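Local coordinates for HpcH/HpaI aldolase (Desulfitobacterium hafniense, PDB 3QZ6), which belongs to the HpcH/HpaI aldolase/citrate lyase family and folds as an eight-stranded parallel TIM barrel that pairs with a second copy of itself, at residues 7-11 / 12-16; 31-35 / 36-40; 73-77 / 78-82; 103-106 / 107-111. All coordinates share one frame; numbering follows the deposited sequence.

Overall arrangement
The four local contacts follow one another along the chain of an eight-stranded TIM barrel, each at a helix end. Interaction 1 leads from helix 6-11 into strand 16-21, interaction 2 from helix 29-35 into strand 40-44. Their centres are about 16 Å apart; K9 NZ pairs with D39 OD1, and both touch the second subunit. Interaction 3 opens helix 78-87 and interaction 4 closes helix 100-110; with centres about 10 Å apart, they pack through V76, V81, T106 and L109. Interaction 2, at the dimer interface, lies across the chain's centre from interactions 3 and 4, about 26 and 29 Å away between centres; the nearest atoms of interactions 1 and 4 are about 6 Å apart, without touching.

Interaction 1 (7-11 / 12-16); sequences KKKLS and AGKSV
K9 sends CG away from its own carbonyl carbon (chi1 -64°) and runs out extended, while K14 makes the same first turn (chi1 -65°), which lays its methylene chain at a slant across that of K9 just beyond the helix. The turn between them is a Schellman motif, closing helix 6-11 before the first strand of the TIM barrel, 16-21. Two backbone bonds define it: K14 N reaches back to K9 O at 3.1 Å, and G13 N to L10 O at 2.9 Å. G13 takes a positive phi of 83°, well suited to glycine, which takes the chain out of the helix. One residue earlier, A12 N still bonds K8 O in helical fashion, with a weaker branch to K9 O.

The side chains meet through carbon atoms, and K14 CB also lies against K9 O. K14 CD lies 4.0 Å from K9 CB, and V16, the first residue of the strand, turns back under the helix with its two methyls divided: CG1 rests on K9 CB at 3.8 Å, and CG2 faces L10, the two side chains crossing at about a right angle. The ammonium group of K9 is carried past this packing to a salt bridge with D39. Q231 NE2 bonds both L10 O and K14 O, tying the turn to the chain just before strand 232-237, and S15 OG accepts from N260 N of the second subunit. On the buried side the helix meets the strand where L10 CD2 lies 3.9 Å from V16 CG2.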
loop_
_atom_site.group_PDB
_atom_site.type_symbol
_atom_site.label_atom_id
_atom_site.label_comp_id
_atom_site.label_asym_id
_atom_site.label_seq_id
_atom_site.Cartn_x
_atom_site.Cartn_y
_atom_site.Cartn_z
ATOM N N LYS A 7 -3.351 24.458 -8.628
ATOM C CA LYS A 7 -3.760 25.419 -9.663
ATOM C C LYS A 7 -2.589 26.262 -10.153
ATOM O O LYS A 7 -2.557 26.688 -11.307
ATOM C CB LYS A 7 -4.887 26.330 -9.175
ATOM C CG LYS A 7 -6.187 25.601 -8.920
ATOM C CD LYS A 7 -7.268 26.006 -9.890
ATOM C CE LYS A 7 -7.448 27.505 -9.922
ATOM N NZ LYS A 7 -8.788 27.887 -10.433
ATOM N N LYS A 8 -1.625 26.499 -9.271
ATOM C CA LYS A 8 -0.425 27.239 -9.636
ATOM C C LYS A 8 0.305 26.521 -10.777
ATOM O O LYS A 8 0.709 27.138 -11.759
ATOM C CB LYS A 8 0.477 27.368 -8.409
ATOM C CG LYS A 8 1.488 28.486 -8.460
ATOM C CD LYS A 8 2.125 28.672 -7.084
ATOM C CE LYS A 8 3.337 29.601 -7.131
ATOM N NZ LYS A 8 4.025 29.686 -5.805
ATOM N N LYS A 9 0.460 25.210 -10.653
ATOM C CA LYS A 9 1.069 24.411 -11.710
ATOM C C LYS A 9 0.255 24.429 -13.000
ATOM O O LYS A 9 0.802 24.608 -14.085
ATOM C CB LYS A 9 1.239 22.968 -11.239
ATOM C CG LYS A 9 2.197 22.832 -10.069
ATOM C CD LYS A 9 2.194 21.414 -9.508
ATOM C CE LYS A 9 3.299 21.250 -8.472
ATOM N NZ LYS A 9 3.185 19.949 -7.767
ATOM N N LEU A 10 -1.055 24.237 -12.878
ATOM C CA LEU A 10 -1.922 24.171 -14.041
ATOM C C LEU A 10 -1.904 25.506 -14.754
ATOM O O LEU A 10 -1.866 25.574 -15.984
ATOM C CB LEU A 10 -3.355 23.839 -13.627
ATOM C CG LEU A 10 -3.585 22.428 -13.097
ATOM C CD1 LEU A 10 -5.015 22.275 -12.601
ATOM C CD2 LEU A 10 -3.268 21.409 -14.180
ATOM N N SER A 11 -1.930 26.568 -13.962
ATOM C CA SER A 11 -1.944 27.921 -14.499
ATOM C C SER A 11 -0.678 28.213 -15.306
ATOM O O SER A 11 -0.707 28.981 -16.267
ATOM C CB SER A 11 -2.099 28.928 -13.361
ATOM O OG SER A 11 -2.040 30.254 -13.845
ATOM N N ALA A 12 0.431 27.592 -14.919
ATOM C CA ALA A 12 1.700 27.779 -15.618
ATOM C C ALA A 12 1.813 26.876 -16.843
ATOM O O ALA A 12 2.860 26.820 -17.493
ATOM C CB ALA A 12 2.863 27.534 -14.675
ATOM N N GLY A 13 0.735 26.162 -17.150
ATOM C CA GLY A 13 0.687 25.310 -18.326
ATOM C C GLY A 13 1.315 23.942 -18.142
ATOM O O GLY A 13 1.501 23.216 -19.115
ATOM N N LYS A 14 1.628 23.578 -16.900
ATOM C CA LYS A 14 2.295 22.308 -16.622
ATOM C C LYS A 14 1.358 21.110 -16.723
ATOM O O LYS A 14 0.162 21.209 -16.445
ATOM C CB LYS A 14 2.900 22.306 -15.217
ATOM C CG LYS A 14 4.027 23.299 -14.971
ATOM C CD LYS A 14 4.520 23.135 -13.536
ATOM C CE LYS A 14 5.646 24.098 -13.192
ATOM N NZ LYS A 14 6.831 23.889 -14.059
ATOM N N SER A 15 1.922 19.970 -17.101
ATOM C CA SER A 15 1.240 18.695 -16.968
ATOM C C SER A 15 1.461 18.209 -15.541
ATOM O O SER A 15 2.556 18.336 -15.012
ATOM C CB SER A 15 1.821 17.681 -17.947
ATOM O OG SER A 15 1.794 18.186 -19.272
ATOM N N VAL A 16 0.428 17.669 -14.906
ATOM C CA VAL A 16 0.577 17.184 -13.535
ATOM C C VAL A 16 0.053 15.764 -13.414
ATOM O O VAL A 16 -0.855 15.360 -14.140
ATOM C CB VAL A 16 -0.123 18.105 -12.516
ATOM C CG1 VAL A 16 0.514 19.491 -12.543
ATOM C CG2 VAL A 16 -1.620 18.194 -12.809
#

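Interaction 2 (31-35 / 36-40); sequences RIYAE and AGLDY
The Y33 ring receives L38 CD1 on one face. This methyl lies 3.7 Å from the ring centroid, in a CH-pi contact displaced toward the CG side, where Y33 CG is 3.4 Å from L38 CD1. The two side chains run side by side in the same direction, and both carry CG anti to their own carbonyl carbon (chi1 -81° in Y33, -72° in L38). T246 of the second subunit packs on Y33 and A36, and V250 of that subunit on L38, so the pair belongs to the dimer interface.

The backbone brings the two residues together. L38 N donates to Y33 O at 3.0 Å, and G37 N bonds A34 O, also at 3.0 Å. A36 N makes a helical bond, 2.9 Å to I32 O. A water spans the turn, 2.8 Å from A34 O and 2.9 Å from L38 O. G37 O bonds K254 NZ of the second subunit. With G37 at a positive phi of 91°, this is a Schellman motif ending helix 29-35 and feeding strand 40-44 of the TIM barrel.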
loop_
_atom_site.group_PDB
_atom_site.type_symbol
_atom_site.label_atom_id
_atom_site.label_comp_id
_atom_site.label_asym_id
_atom_site.label_seq_id
_atom_site.Cartn_x
_atom_site.Cartn_y
_atom_site.Cartn_z
ATOM N N ARG A 31 4.371 10.676 1.751
ATOM C CA ARG A 31 5.808 10.832 1.537
ATOM C C ARG A 31 6.304 9.900 0.441
ATOM O O ARG A 31 7.199 10.255 -0.341
ATOM C CB ARG A 31 6.562 10.585 2.834
ATOM C CG ARG A 31 6.080 11.458 3.977
ATOM C CD ARG A 31 6.416 10.784 5.315
ATOM N NE ARG A 31 7.778 11.086 5.647
ATOM C CZ ARG A 31 8.545 10.483 6.553
ATOM N NH1 ARG A 31 8.139 9.468 7.318
ATOM N NH2 ARG A 31 9.771 10.938 6.680
ATOM N N ILE A 32 5.714 8.709 0.368
ATOM C CA ILE A 32 6.046 7.778 -0.707
ATOM C C ILE A 32 5.643 8.376 -2.053
ATOM O O ILE A 32 6.393 8.317 -3.029
ATOM C CB ILE A 32 5.360 6.426 -0.493
ATOM C CG1 ILE A 32 6.129 5.628 0.575
ATOM C CG2 ILE A 32 5.308 5.639 -1.800
ATOM C CD1 ILE A 32 5.435 4.356 1.018
ATOM N N TYR A 33 4.457 8.973 -2.095
ATOM C CA TYR A 33 3.964 9.563 -3.335
ATOM C C TYR A 33 4.776 10.797 -3.761
ATOM O O TYR A 33 5.025 11.011 -4.949
ATOM C CB TYR A 33 2.461 9.877 -3.228
ATOM C CG TYR A 33 1.562 8.656 -3.454
ATOM C CD1 TYR A 33 2.089 7.447 -3.905
ATOM C CD2 TYR A 33 0.192 8.728 -3.240
ATOM C CE1 TYR A 33 1.266 6.334 -4.135
ATOM C CE2 TYR A 33 -0.638 7.629 -3.455
ATOM C CZ TYR A 33 -0.100 6.439 -3.909
ATOM O OH TYR A 33 -0.938 5.354 -4.132
ATOM N N ALA A 34 5.191 11.608 -2.798
ATOM C CA ALA A 34 6.041 12.751 -3.114
ATOM C C ALA A 34 7.343 12.260 -3.734
ATOM O O ALA A 34 7.789 12.775 -4.752
ATOM C CB ALA A 34 6.327 13.554 -1.865
ATOM N N GLU A 35 7.945 11.251 -3.118
ATOM C CA GLU A 35 9.222 10.725 -3.594
ATOM C C GLU A 35 9.083 10.084 -4.970
ATOM O O GLU A 35 10.011 10.128 -5.782
ATOM C CB GLU A 35 9.818 9.738 -2.572
ATOM C CG GLU A 35 11.075 9.006 -3.047
ATOM C CD GLU A 35 12.279 9.925 -3.250
ATOM O OE1 GLU A 35 12.256 11.084 -2.775
ATOM O OE2 GLU A 35 13.256 9.472 -3.884
ATOM N N ALA A 36 7.918 9.507 -5.245
ATOM C CA ALA A 36 7.660 8.915 -6.560
ATOM C C ALA A 36 7.392 9.957 -7.642
ATOM O O ALA A 36 7.257 9.613 -8.816
ATOM C CB ALA A 36 6.509 7.927 -6.492
ATOM N N GLY A 37 7.296 11.225 -7.250
ATOM C CA GLY A 37 7.132 12.297 -8.213
ATOM C C GLY A 37 5.689 12.664 -8.535
ATOM O O GLY A 37 5.431 13.319 -9.544
ATOM N N LEU A 38 4.743 12.258 -7.693
ATOM C CA LEU A 38 3.338 12.633 -7.915
ATOM C C LEU A 38 3.081 14.073 -7.489
ATOM O O LEU A 38 3.644 14.542 -6.509
ATOM C CB LEU A 38 2.393 11.684 -7.169
ATOM C CG LEU A 38 2.294 10.273 -7.764
ATOM C CD1 LEU A 38 1.553 9.320 -6.839
ATOM C CD2 LEU A 38 1.624 10.324 -9.124
ATOM N N ASP A 39 2.245 14.779 -8.242
ATOM C CA ASP A 39 1.821 16.123 -7.858
ATOM C C ASP A 39 0.628 16.115 -6.901
ATOM O O ASP A 39 0.472 17.022 -6.088
ATOM C CB ASP A 39 1.445 16.920 -9.104
ATOM C CG ASP A 39 2.625 17.144 -10.004
ATOM O OD1 ASP A 39 3.479 17.965 -9.629
ATOM O OD2 ASP A 39 2.715 16.470 -11.050
ATOM N N TYR A 40 -0.231 15.107 -7.030
ATOM C CA TYR A 40 -1.458 15.062 -6.242
ATOM C C TYR A 40 -1.958 13.627 -6.135
ATOM O O TYR A 40 -1.445 12.725 -6.797
ATOM C CB TYR A 40 -2.545 15.946 -6.879
ATOM C CG TYR A 40 -3.104 15.396 -8.183
ATOM C CD1 TYR A 40 -4.290 14.657 -8.206
ATOM C CD2 TYR A 40 -2.442 15.609 -9.391
ATOM C CE1 TYR A 40 -4.796 14.144 -9.393
ATOM C CE2 TYR A 40 -2.938 15.101 -10.574
ATOM C CZ TYR A 40 -4.116 14.373 -10.573
ATOM O OH TYR A 40 -4.607 13.875 -11.757
HETATM O O HOH W 1 6.458 14.899 -6.068
#

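Interaction 3 (73-77 / 78-82); sequences IPQVD and RAHVQ
D77 is the N-cap of helix 78-87, and the cap is the tight part of the contact: a single carboxylate oxygen, OD1, takes two bonds from H80, one from the backbone N at 3.0 Å, the other from ring ND1 at 2.8 Å. The two donors come from opposite faces of the carboxylate plane. OD1 lies in the imidazole plane, and ND1 meets it on the syn side, somewhat out of the carboxylate plane. Ring and carboxylate planes are 25° apart, and the bond should restrain the rotation of the ring. D77 CG sits between its own N and carbonyl carbon (chi1 64°), which swings the group back over the helix start. D77 O is used as well, by V81 N at 3.0 Å.

The barrel side is buried and apolar. I73 CD1 touches V81 CG2 at 4.0 Å, and both residues rest on F92 of strand 91-94. The side of P74, Q75 and R78 is more exposed: P74 brings CG to 3.6 Å from H80 NE2, approaching the ring obliquely, while the R78 chain is extended from CG to NE, its CB against D77. This side still contributes one bond to the cap, Q75 NE2 donating to D77 OD2 at 3.0 Å from above the carboxylate plane.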
loop_
_atom_site.group_PDB
_atom_site.type_symbol
_atom_site.label_atom_id
_atom_site.label_comp_id
_atom_site.label_asym_id
_atom_site.label_seq_id
_atom_site.Cartn_x
_atom_site.Cartn_y
_atom_site.Cartn_z
ATOM N N ILE A 73 -15.922 13.013 -3.609
ATOM C CA ILE A 73 -16.971 12.955 -2.602
ATOM C C ILE A 73 -18.207 12.259 -3.157
ATOM O O ILE A 73 -18.462 12.307 -4.347
ATOM C CB ILE A 73 -17.315 14.354 -2.088
ATOM C CG1 ILE A 73 -17.702 15.280 -3.252
ATOM C CG2 ILE A 73 -16.125 14.912 -1.279
ATOM C CD1 ILE A 73 -17.996 16.721 -2.809
ATOM N N PRO A 74 -18.971 11.590 -2.291
ATOM C CA PRO A 74 -20.123 10.805 -2.766
ATOM C C PRO A 74 -21.340 11.650 -3.155
ATOM O O PRO A 74 -22.189 11.204 -3.923
ATOM C CB PRO A 74 -20.460 9.930 -1.559
ATOM C CG PRO A 74 -19.991 10.748 -0.367
ATOM C CD PRO A 74 -18.741 11.442 -0.841
ATOM N N GLN A 75 -21.444 12.849 -2.606
ATOM C CA GLN A 75 -22.564 13.726 -2.928
ATOM C C GLN A 75 -22.131 15.139 -2.603
ATOM O O GLN A 75 -21.212 15.347 -1.811
ATOM C CB GLN A 75 -23.823 13.361 -2.123
ATOM C CG GLN A 75 -23.728 13.708 -0.639
ATOM C CD GLN A 75 -24.731 12.961 0.219
ATOM O OE1 GLN A 75 -25.284 11.950 -0.200
ATOM N NE2 GLN A 75 -24.954 13.446 1.441
ATOM N N VAL A 76 -22.775 16.109 -3.230
ATOM C CA VAL A 76 -22.426 17.502 -3.020
ATOM C C VAL A 76 -23.296 18.100 -1.922
ATOM O O VAL A 76 -24.476 18.346 -2.124
ATOM C CB VAL A 76 -22.599 18.294 -4.321
ATOM C CG1 VAL A 76 -22.335 19.778 -4.090
ATOM C CG2 VAL A 76 -21.665 17.733 -5.386
ATOM N N ASP A 77 -22.727 18.284 -0.740
ATOM C CA ASP A 77 -23.419 19.029 0.307
ATOM C C ASP A 77 -22.408 19.782 1.153
ATOM O O ASP A 77 -21.202 19.626 0.974
ATOM C CB ASP A 77 -24.359 18.145 1.161
ATOM C CG ASP A 77 -23.620 17.066 1.943
ATOM O OD1 ASP A 77 -22.367 17.152 2.040
ATOM O OD2 ASP A 77 -24.302 16.135 2.467
ATOM N N ARG A 78 -22.911 20.598 2.070
ATOM C CA ARG A 78 -22.063 21.468 2.867
ATOM C C ARG A 78 -21.155 20.652 3.771
ATOM O O ARG A 78 -19.974 20.986 3.940
ATOM C CB ARG A 78 -22.918 22.441 3.691
ATOM C CG ARG A 78 -22.123 23.596 4.287
ATOM C CD ARG A 78 -23.054 24.708 4.780
ATOM N NE ARG A 78 -22.277 25.892 5.120
ATOM C CZ ARG A 78 -21.678 26.078 6.289
ATOM N NH1 ARG A 78 -21.782 25.162 7.250
ATOM N NH2 ARG A 78 -20.989 27.188 6.504
ATOM N N ALA A 79 -21.699 19.574 4.339
ATOM C CA ALA A 79 -20.912 18.707 5.223
ATOM C C ALA A 79 -19.628 18.239 4.534
ATOM O O ALA A 79 -18.552 18.261 5.136
ATOM C CB ALA A 79 -21.734 17.510 5.688
ATOM N N HIS A 80 -19.723 17.825 3.272
ATOM C CA HIS A 80 -18.513 17.376 2.572
ATOM C C HIS A 80 -17.643 18.542 2.135
ATOM O O HIS A 80 -16.445 18.577 2.413
ATOM C CB HIS A 80 -18.858 16.502 1.368
ATOM C CG HIS A 80 -19.375 15.152 1.757
ATOM N ND1 HIS A 80 -20.696 14.926 2.084
ATOM C CD2 HIS A 80 -18.735 13.969 1.930
ATOM C CE1 HIS A 80 -20.856 13.654 2.404
ATOM N NE2 HIS A 80 -19.683 13.052 2.323
ATOM N N VAL A 81 -18.246 19.504 1.451
ATOM C CA VAL A 81 -17.452 20.551 0.823
ATOM C C VAL A 81 -16.806 21.497 1.831
ATOM O O VAL A 81 -15.610 21.762 1.765
ATOM C CB VAL A 81 -18.285 21.343 -0.206
ATOM C CG1 VAL A 81 -17.484 22.525 -0.723
ATOM C CG2 VAL A 81 -18.705 20.408 -1.359
ATOM N N GLN A 82 -17.598 22.007 2.766
ATOM C CA GLN A 82 -17.072 22.952 3.744
ATOM C C GLN A 82 -15.970 22.308 4.591
ATOM O O GLN A 82 -14.885 22.865 4.736
ATOM C CB GLN A 82 -18.195 23.472 4.651
ATOM C CG GLN A 82 -17.714 24.412 5.749
ATOM C CD GLN A 82 -17.523 25.831 5.238
ATOM O OE1 GLN A 82 -18.355 26.345 4.493
ATOM N NE2 GLN A 82 -16.420 26.459 5.619
#

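Interaction 4 (103-106 / 107-111); sequences MRET and VRLAK
E105 and R108, three residues apart on helix 100-110, form a bidentate, side-on salt bridge. R108 NH2 bonds E105 OE2 at 2.6 Å, on the syn side of the carboxylate, while R108 NE bonds E105 OE1 at 3.1 Å from above its plane. Both oxygens lie close to the guanidinium plane, yet the two groups are twisted 44° against each other, so the pairing is not flat. E105 departs from its backbone N in the anti direction (chi1 -179°) and then bends at chi2, which folds the carboxylate forward along the helix. R108 NH1 keeps a second partner, E117, so the guanidinium is held between two acids and its position is probably well fixed.

Beneath the bridge, helical bonds run from V107 N to M103 O at 2.9 Å and from R108 N to R104 O at 2.8 Å. L109 N bonds E105 O at 3.1 Å, and L109 CG sits 3.4 Å from the same E105 O. Nearer the helix end the pattern weakens: A110 N makes a weak bond to T106 O and another bond to V107 O, which K111 N shares, and A110 CB crowds T106 O at 3.2 Å.

Other residues of the helix face the barrel and helix 78-87. The selenomethionine M103 and T106 pack on I94 of strand 91-94, T106 and A110 on I146 of strand 145-150, and L109 and A110 on V81 of helix 78-87, the preceding helix of the barrel's outer layer.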
loop_
_atom_site.group_PDB
_atom_site.type_symbol
_atom_site.label_atom_id
_atom_site.label_comp_id
_atom_site.label_asym_id
_atom_site.label_seq_id
_atom_site.Cartn_x
_atom_site.Cartn_y
_atom_site.Cartn_z
HETATM N N MSE A 103 -22.765 21.657 -10.663
HETATM C CA MSE A 103 -21.567 22.485 -10.627
HETATM C C MSE A 103 -21.825 23.816 -9.925
HETATM O O MSE A 103 -20.982 24.293 -9.157
HETATM C CB MSE A 103 -21.041 22.729 -12.040
HETATM C CG MSE A 103 -20.461 21.497 -12.708
HETATM SE SE MSE A 103 -18.979 20.712 -11.674
HETATM C CE MSE A 103 -19.934 19.418 -10.745
ATOM N N ARG A 104 -22.978 24.427 -10.186
ATOM C CA ARG A 104 -23.289 25.686 -9.510
ATOM C C ARG A 104 -23.305 25.487 -8.000
ATOM O O ARG A 104 -22.783 26.310 -7.251
ATOM C CB ARG A 104 -24.614 26.279 -9.999
ATOM C CG ARG A 104 -24.501 26.936 -11.378
ATOM C CD ARG A 104 -25.718 27.799 -11.699
ATOM N NE ARG A 104 -26.884 26.987 -12.028
ATOM C CZ ARG A 104 -27.198 26.602 -13.261
ATOM N NH1 ARG A 104 -28.276 25.857 -13.469
ATOM N NH2 ARG A 104 -26.427 26.959 -14.283
ATOM N N GLU A 105 -23.891 24.378 -7.560
ATOM C CA GLU A 105 -23.998 24.097 -6.135
ATOM C C GLU A 105 -22.630 23.771 -5.528
ATOM O O GLU A 105 -22.320 24.198 -4.416
ATOM C CB GLU A 105 -24.983 22.955 -5.901
ATOM C CG GLU A 105 -25.180 22.601 -4.443
ATOM C CD GLU A 105 -25.906 23.685 -3.655
ATOM O OE1 GLU A 105 -26.321 24.711 -4.250
ATOM O OE2 GLU A 105 -26.063 23.502 -2.430
ATOM N N THR A 106 -21.809 23.020 -6.255
ATOM C CA THR A 106 -20.444 22.758 -5.803
ATOM C C THR A 106 -19.665 24.062 -5.620
ATOM O O THR A 106 -19.036 24.293 -4.585
ATOM C CB THR A 106 -19.675 21.869 -6.777
ATOM O OG1 THR A 106 -20.374 20.629 -6.947
ATOM C CG2 THR A 106 -18.283 21.583 -6.219
ATOM N N VAL A 107 -19.723 24.924 -6.622
ATOM C CA VAL A 107 -19.028 26.201 -6.548
ATOM C C VAL A 107 -19.588 27.102 -5.431
ATOM O O VAL A 107 -18.829 27.754 -4.712
ATOM C CB VAL A 107 -19.054 26.927 -7.908
ATOM C CG1 VAL A 107 -18.492 28.351 -7.773
ATOM C CG2 VAL A 107 -18.261 26.119 -8.936
ATOM N N ARG A 108 -20.907 27.131 -5.271
ATOM C CA ARG A 108 -21.505 27.927 -4.193
ATOM C C ARG A 108 -20.965 27.514 -2.817
ATOM O O ARG A 108 -20.716 28.356 -1.951
ATOM C CB ARG A 108 -23.027 27.795 -4.192
ATOM C CG ARG A 108 -23.729 28.727 -3.177
ATOM C CD ARG A 108 -25.248 28.496 -3.120
ATOM N NE ARG A 108 -25.601 27.173 -2.589
ATOM C CZ ARG A 108 -25.661 26.865 -1.293
ATOM N NH1 ARG A 108 -25.391 27.776 -0.367
ATOM N NH2 ARG A 108 -25.996 25.638 -0.917
ATOM N N LEU A 109 -20.791 26.213 -2.613
ATOM C CA LEU A 109 -20.337 25.715 -1.319
ATOM C C LEU A 109 -18.840 25.888 -1.124
ATOM O O LEU A 109 -18.361 25.978 0.006
ATOM C CB LEU A 109 -20.701 24.245 -1.168
ATOM C CG LEU A 109 -22.197 23.929 -1.047
ATOM C CD1 LEU A 109 -22.426 22.426 -1.176
ATOM C CD2 LEU A 109 -22.773 24.450 0.274
ATOM N N ALA A 110 -18.111 25.956 -2.232
ATOM C CA ALA A 110 -16.650 25.877 -2.207
ATOM C C ALA A 110 -15.956 27.233 -2.190
ATOM O O ALA A 110 -14.783 27.323 -1.826
ATOM C CB ALA A 110 -16.158 25.070 -3.398
ATOM N N LYS A 111 -16.665 28.276 -2.609
ATOM C CA LYS A 111 -16.056 29.600 -2.751
ATOM C C LYS A 111 -16.553 30.564 -1.683
ATOM O O LYS A 111 -17.742 30.588 -1.368
ATOM C CB LYS A 111 -16.376 30.200 -4.131
ATOM C CG LYS A 111 -15.776 29.461 -5.300
ATOM C CD LYS A 111 -14.268 29.586 -5.319
ATOM C CE LYS A 111 -13.645 28.606 -6.300
ATOM N NZ LYS A 111 -13.540 29.155 -7.663
#